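Local coordinates for protein bifunctional dTDP-4-dehydrorhamnose 3,5-epimerase/dTDP-4-dehydrorhamnose reductase (Arabidopsis thaliana, PDB 4QQR) that catalyses the 3,5-epimerisation of dTDP-4-keto-6-deoxyglucose and the following NADPH-dependent reduction that yields dTDP-beta-L-rhamnose, at residues F180-D192 against Y236-F249. Residues are numbered along the deposited sequence; the frame is centred on the assembly and turned at random.
Sequences FITKIARYEKVVD and YRDYIDPSFTWKNF
Ala-185 and Tyr-236 make the close-packed end of this contact: the methyl CB of Ala-185 sits over the centre of the phenol ring, 4.0 Å from its centroid and only 8° off the normal, a CH-pi contact. Ile-240 CG1 lies against the opposite face, toward the rim. With chi1 at -171°, trans to N, the Tyr-236 ring extends toward helix 180-186. Beside it, CG2 of Ile-181 comes within 4.2 Å of Tyr-236 CD1 at a slant. Phe-244, the last residue of a type I turn begun by Asp-241, presents its ring edge to the carbonyl O of Ala-185, while Tyr-236 CD2 lies over the rim of one Phe-244 face.

Toward residues 189-190 and 247-248 the two chains run parallel, but the pairing is slack. Val-190 N reaches Lys-247 O through a weak, bent bond (3.3 Å, 125°), and Asn-248 ND2 gives another weak one to Val-190 O. Asn-248 lies alongside Val-190 and meets its CG1, which also touches Trp-246 CD1 obliquely (4.1 Å); ND2 of Asn-248 also bonds weakly to Asn-230. On the more exposed flank, CB of Lys-189 rests over one face of Phe-249, 3.9 Å from the ring centroid, and CD of Lys-189 passes Asn-248 O. A glycine in place of Lys-189 would probably leave that face of Phe-249 without its aliphatic cover and the ring freer to turn.

The contact lies at the protein surface, within the RmlD-family fold. Tyr-236 sits in the last turns of helix 229-239, whose Leu-233, further back, touches Ile-184, Phe-244 and Trp-246; NE1 of Trp-246 is hydrogen-bonded to Asn-230, and Val-290 and Phe-291 of helix 282-291 touch Ile-181.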
loop_
_atom_site.group_PDB
_atom_site.type_symbol
_atom_site.label_atom_id
_atom_site.label_comp_id
_atom_site.label_asym_id
_atom_site.label_seq_id
_atom_site.Cartn_x
_atom_site.Cartn_y
_atom_site.Cartn_z
ATOM N N PHE A 180 -3.244 27.748 -1.873
ATOM C CA PHE A 180 -1.805 27.826 -2.065
ATOM C C PHE A 180 -1.342 29.266 -2.189
ATOM O O PHE A 180 -0.282 29.621 -1.673
ATOM C CB PHE A 180 -1.344 27.032 -3.281
ATOM C CG PHE A 180 0.143 27.112 -3.522
ATOM C CD1 PHE A 180 1.014 26.291 -2.834
ATOM C CD2 PHE A 180 0.669 28.017 -4.429
ATOM C CE1 PHE A 180 2.382 26.364 -3.048
ATOM C CE2 PHE A 180 2.033 28.093 -4.644
ATOM C CZ PHE A 180 2.890 27.261 -3.952
ATOM N N ILE A 181 -2.140 30.078 -2.876
ATOM C CA ILE A 181 -1.873 31.507 -3.005
ATOM C C ILE A 181 -1.713 32.187 -1.644
ATOM O O ILE A 181 -0.679 32.810 -1.379
ATOM C CB ILE A 181 -2.998 32.236 -3.776
ATOM C CG1 ILE A 181 -3.140 31.680 -5.197
ATOM C CG2 ILE A 181 -2.727 33.732 -3.836
ATOM C CD1 ILE A 181 -4.239 32.353 -5.985
ATOM N N THR A 182 -2.720 32.069 -0.778
ATOM C CA THR A 182 -2.642 32.766 0.504
ATOM C C THR A 182 -1.536 32.248 1.435
ATOM O O THR A 182 -1.023 33.016 2.251
ATOM C CB THR A 182 -3.978 32.828 1.251
ATOM O OG1 THR A 182 -3.880 32.081 2.468
ATOM C CG2 THR A 182 -5.087 32.312 0.382
ATOM N N LYS A 183 -1.174 30.971 1.315
ATOM C CA LYS A 183 0.014 30.463 1.987
ATOM C C LYS A 183 1.193 31.327 1.581
ATOM O O LYS A 183 1.770 32.039 2.399
ATOM C CB LYS A 183 0.315 29.019 1.570
ATOM C CG LYS A 183 -0.575 27.948 2.185
ATOM C CD LYS A 183 -0.108 26.568 1.757
ATOM C CE LYS A 183 -0.908 25.480 2.429
ATOM N NZ LYS A 183 -0.314 24.136 2.145
ATOM N N ILE A 184 1.524 31.252 0.297
ATOM C CA ILE A 184 2.652 31.959 -0.296
ATOM C C ILE A 184 2.594 33.475 -0.106
ATOM O O ILE A 184 3.614 34.108 0.129
ATOM C CB ILE A 184 2.751 31.616 -1.782
ATOM C CG1 ILE A 184 2.928 30.112 -1.916
ATOM C CG2 ILE A 184 3.901 32.326 -2.439
ATOM C CD1 ILE A 184 4.014 29.573 -1.031
ATOM N N ALA A 185 1.403 34.053 -0.192
ATOM C CA ALA A 185 1.239 35.485 0.060
ATOM C C ALA A 185 1.469 35.853 1.531
ATOM O O ALA A 185 1.731 37.016 1.860
ATOM C CB ALA A 185 -0.145 35.962 -0.392
ATOM N N ARG A 186 1.353 34.865 2.414
ATOM C CA ARG A 186 1.483 35.119 3.845
ATOM C C ARG A 186 2.884 34.795 4.333
ATOM O O ARG A 186 3.214 35.021 5.496
ATOM C CB ARG A 186 0.444 34.328 4.649
ATOM C CG ARG A 186 -0.634 35.196 5.287
ATOM C CD ARG A 186 -2.025 34.869 4.749
ATOM N NE ARG A 186 -2.719 33.847 5.538
ATOM C CZ ARG A 186 -4.028 33.863 5.792
ATOM N NH1 ARG A 186 -4.782 34.849 5.324
ATOM N NH2 ARG A 186 -4.588 32.897 6.516
ATOM N N TYR A 187 3.716 34.282 3.442
ATOM C CA TYR A 187 5.064 33.910 3.836
ATOM C C TYR A 187 6.042 35.060 3.658
ATOM O O TYR A 187 5.728 36.064 3.012
ATOM C CB TYR A 187 5.500 32.644 3.096
ATOM C CG TYR A 187 4.591 31.479 3.447
ATOM C CD1 TYR A 187 3.904 31.463 4.664
ATOM C CD2 TYR A 187 4.398 30.415 2.566
ATOM C CE1 TYR A 187 3.063 30.428 4.997
ATOM C CE2 TYR A 187 3.551 29.358 2.902
ATOM C CZ TYR A 187 2.888 29.378 4.116
ATOM O OH TYR A 187 2.047 28.349 4.466
ATOM N N GLU A 188 7.217 34.919 4.262
ATOM C CA GLU A 188 8.223 35.985 4.285
ATOM C C GLU A 188 9.050 35.964 2.998
ATOM O O GLU A 188 8.979 36.890 2.172
ATOM C CB GLU A 188 9.126 35.814 5.519
ATOM C CG GLU A 188 9.087 34.395 6.145
ATOM C CD GLU A 188 10.285 33.512 5.761
ATOM O OE1 GLU A 188 11.424 33.843 6.161
ATOM O OE2 GLU A 188 10.089 32.479 5.075
ATOM N N LYS A 189 9.840 34.900 2.850
ATOM C CA LYS A 189 10.491 34.571 1.598
ATOM C C LYS A 189 9.701 33.454 0.919
ATOM O O LYS A 189 8.725 32.930 1.478
ATOM C CB LYS A 189 11.935 34.125 1.840
ATOM C CG LYS A 189 12.727 35.093 2.685
ATOM C CD LYS A 189 14.207 35.045 2.354
ATOM C CE LYS A 189 14.971 36.126 3.102
ATOM N NZ LYS A 189 15.026 35.821 4.555
ATOM N N VAL A 190 10.129 33.094 -0.290
ATOM C CA VAL A 190 9.488 32.039 -1.061
ATOM C C VAL A 190 10.487 31.506 -2.089
ATOM O O VAL A 190 11.486 32.156 -2.391
ATOM C CB VAL A 190 8.174 32.533 -1.709
ATOM C CG1 VAL A 190 8.464 33.489 -2.850
ATOM C CG2 VAL A 190 7.324 31.359 -2.169
ATOM N N VAL A 191 10.221 30.322 -2.622
ATOM C CA VAL A 191 11.263 29.551 -3.293
ATOM C C VAL A 191 11.420 29.826 -4.782
ATOM O O VAL A 191 12.488 29.564 -5.359
ATOM C CB VAL A 191 11.001 28.057 -3.128
ATOM C CG1 VAL A 191 12.323 27.286 -3.099
ATOM C CG2 VAL A 191 10.170 27.810 -1.868
ATOM N N ASP A 192 10.341 30.317 -5.392
ATOM C CA ASP A 192 10.234 30.503 -6.845
ATOM C C ASP A 192 10.598 29.324 -7.757
ATOM O O ASP A 192 11.639 29.348 -8.415
ATOM C CB ASP A 192 11.027 31.715 -7.291
ATOM C CG ASP A 192 10.648 32.156 -8.683
ATOM O OD1 ASP A 192 9.431 32.321 -8.945
ATOM O OD2 ASP A 192 11.570 32.324 -9.510
ATOM N N TYR A 236 -0.761 38.722 -7.435
ATOM C CA TYR A 236 -1.367 39.105 -6.170
ATOM C C TYR A 236 -1.258 40.614 -6.001
ATOM O O TYR A 236 -2.236 41.295 -5.675
ATOM C CB TYR A 236 -0.658 38.406 -5.005
ATOM C CG TYR A 236 -1.372 38.594 -3.691
ATOM C CD1 TYR A 236 -2.529 37.878 -3.406
ATOM C CD2 TYR A 236 -0.902 39.498 -2.741
ATOM C CE1 TYR A 236 -3.191 38.041 -2.215
ATOM C CE2 TYR A 236 -1.569 39.675 -1.537
ATOM C CZ TYR A 236 -2.709 38.938 -1.281
ATOM O OH TYR A 236 -3.391 39.102 -0.094
ATOM N N ARG A 237 -0.049 41.113 -6.253
ATOM C CA ARG A 237 0.301 42.515 -6.085
ATOM C C ARG A 237 -0.518 43.433 -6.969
ATOM O O ARG A 237 -1.043 44.432 -6.492
ATOM C CB ARG A 237 1.795 42.725 -6.349
ATOM C CG ARG A 237 2.241 44.175 -6.267
ATOM C CD ARG A 237 3.522 44.388 -7.070
ATOM N NE ARG A 237 3.377 43.888 -8.436
ATOM C CZ ARG A 237 4.385 43.450 -9.187
ATOM N NH1 ARG A 237 5.622 43.448 -8.707
ATOM N NH2 ARG A 237 4.154 43.009 -10.422
ATOM N N ASP A 238 -0.639 43.111 -8.252
ATOM C CA ASP A 238 -1.285 44.051 -9.166
ATOM C C ASP A 238 -2.788 43.943 -9.093
ATOM O O ASP A 238 -3.511 44.847 -9.521
ATOM C CB ASP A 238 -0.838 43.857 -10.622
ATOM C CG ASP A 238 0.664 43.891 -10.792
ATOM O OD1 ASP A 238 1.349 44.565 -9.991
ATOM O OD2 ASP A 238 1.145 43.219 -11.728
ATOM N N TYR A 239 -3.267 42.830 -8.562
ATOM C CA TYR A 239 -4.706 42.646 -8.497
ATOM C C TYR A 239 -5.285 42.959 -7.127
ATOM O O TYR A 239 -6.318 43.624 -7.027
ATOM C CB TYR A 239 -5.119 41.251 -8.965
ATOM C CG TYR A 239 -5.091 41.077 -10.471
ATOM C CD1 TYR A 239 -3.926 40.692 -11.120
ATOM C CD2 TYR A 239 -6.229 41.296 -11.241
ATOM C CE1 TYR A 239 -3.896 40.529 -12.495
ATOM C CE2 TYR A 239 -6.207 41.130 -12.618
ATOM C CZ TYR A 239 -5.035 40.747 -13.237
ATOM O OH TYR A 239 -4.988 40.578 -14.599
ATOM N N ILE A 240 -4.635 42.503 -6.065
ATOM C CA ILE A 240 -5.263 42.659 -4.766
ATOM C C ILE A 240 -4.566 43.683 -3.851
ATOM O O ILE A 240 -5.228 44.515 -3.232
ATOM C CB ILE A 240 -5.560 41.275 -4.071
ATOM C CG1 ILE A 240 -4.601 41.009 -2.913
ATOM C CG2 ILE A 240 -5.590 40.124 -5.089
ATOM C CD1 ILE A 240 -5.159 41.389 -1.523
ATOM N N ASP A 241 -3.242 43.649 -3.775
ATOM C CA ASP A 241 -2.550 44.600 -2.920
ATOM C C ASP A 241 -1.277 45.118 -3.587
ATOM O O ASP A 241 -0.243 44.448 -3.554
ATOM C CB ASP A 241 -2.240 43.963 -1.561
ATOM C CG ASP A 241 -1.666 44.958 -0.565
ATOM O OD1 ASP A 241 -2.247 46.060 -0.418
ATOM O OD2 ASP A 241 -0.625 44.644 0.058
ATOM N N PRO A 242 -1.361 46.315 -4.206
ATOM C CA PRO A 242 -0.231 46.948 -4.907
ATOM C C PRO A 242 0.937 47.254 -3.973
ATOM O O PRO A 242 2.088 47.379 -4.422
ATOM C CB PRO A 242 -0.844 48.235 -5.465
ATOM C CG PRO A 242 -2.304 47.924 -5.604
ATOM C CD PRO A 242 -2.616 47.065 -4.407
ATOM N N SER A 243 0.633 47.333 -2.680
ATOM C CA SER A 243 1.618 47.631 -1.653
ATOM C C SER A 243 2.320 46.379 -1.147
ATOM O O SER A 243 3.065 46.448 -0.171
ATOM C CB SER A 243 0.938 48.347 -0.494
ATOM O OG SER A 243 -0.057 49.219 -0.991
ATOM N N PHE A 244 2.092 45.249 -1.823
ATOM C CA PHE A 244 2.621 43.946 -1.390
ATOM C C PHE A 244 4.102 43.695 -1.706
ATOM O O PHE A 244 4.593 44.030 -2.793
ATOM C CB PHE A 244 1.778 42.802 -1.965
ATOM C CG PHE A 244 2.246 41.429 -1.539
ATOM C CD1 PHE A 244 2.894 40.591 -2.440
ATOM C CD2 PHE A 244 2.036 40.982 -0.234
ATOM C CE1 PHE A 244 3.321 39.328 -2.054
ATOM C CE2 PHE A 244 2.458 39.727 0.165
ATOM C CZ PHE A 244 3.106 38.894 -0.746
ATOM N N THR A 245 4.790 43.052 -0.765
ATOM C CA THR A 245 6.240 42.857 -0.842
ATOM C C THR A 245 6.630 41.416 -0.554
ATOM O O THR A 245 5.912 40.716 0.148
ATOM C CB THR A 245 6.971 43.752 0.193
ATOM O OG1 THR A 245 8.380 43.486 0.161
ATOM C CG2 THR A 245 6.444 43.486 1.613
ATOM N N TRP A 246 7.773 40.982 -1.085
ATOM C CA TRP A 246 8.295 39.648 -0.804
ATOM C C TRP A 246 9.765 39.522 -1.206
ATOM O O TRP A 246 10.214 40.178 -2.145
ATOM C CB TRP A 246 7.435 38.555 -1.480
ATOM C CG TRP A 246 7.628 38.406 -2.973
ATOM C CD1 TRP A 246 8.490 37.555 -3.604
ATOM C CD2 TRP A 246 6.941 39.119 -4.009
ATOM N NE1 TRP A 246 8.388 37.702 -4.964
ATOM C CE2 TRP A 246 7.441 38.651 -5.239
ATOM C CE3 TRP A 246 5.956 40.107 -4.018
ATOM C CZ2 TRP A 246 6.991 39.140 -6.464
ATOM C CZ3 TRP A 246 5.507 40.593 -5.235
ATOM C CH2 TRP A 246 6.026 40.113 -6.440
ATOM N N LYS A 247 10.516 38.687 -0.485
ATOM C CA LYS A 247 11.898 38.375 -0.862
ATOM C C LYS A 247 12.043 36.898 -1.218
ATOM O O LYS A 247 11.132 36.111 -0.980
ATOM C CB LYS A 247 12.881 38.760 0.252
ATOM C CG LYS A 247 12.995 40.275 0.499
ATOM C CD LYS A 247 13.656 40.593 1.837
ATOM C CE LYS A 247 12.882 39.966 2.994
ATOM N NZ LYS A 247 11.404 40.158 2.861
ATOM N N ASN A 248 13.182 36.530 -1.798
ATOM C CA ASN A 248 13.423 35.150 -2.192
ATOM C C ASN A 248 14.559 34.492 -1.416
ATOM O O ASN A 248 15.199 35.122 -0.584
ATOM C CB ASN A 248 13.725 35.067 -3.693
ATOM C CG ASN A 248 12.541 35.473 -4.557
ATOM O OD1 ASN A 248 12.708 36.139 -5.583
ATOM N ND2 ASN A 248 11.336 35.074 -4.145
ATOM N N PHE A 249 14.808 33.220 -1.712
ATOM C CA PHE A 249 15.937 32.487 -1.148
ATOM C C PHE A 249 17.118 32.510 -2.118
ATOM O O PHE A 249 16.938 32.322 -3.320
ATOM C CB PHE A 249 15.539 31.033 -0.867
ATOM C CG PHE A 249 14.597 30.872 0.290
ATOM C CD1 PHE A 249 15.073 30.845 1.591
ATOM C CD2 PHE A 249 13.237 30.741 0.082
ATOM C CE1 PHE A 249 14.205 30.695 2.661
ATOM C CE2 PHE A 249 12.367 30.590 1.146
ATOM C CZ PHE A 249 12.849 30.566 2.435
#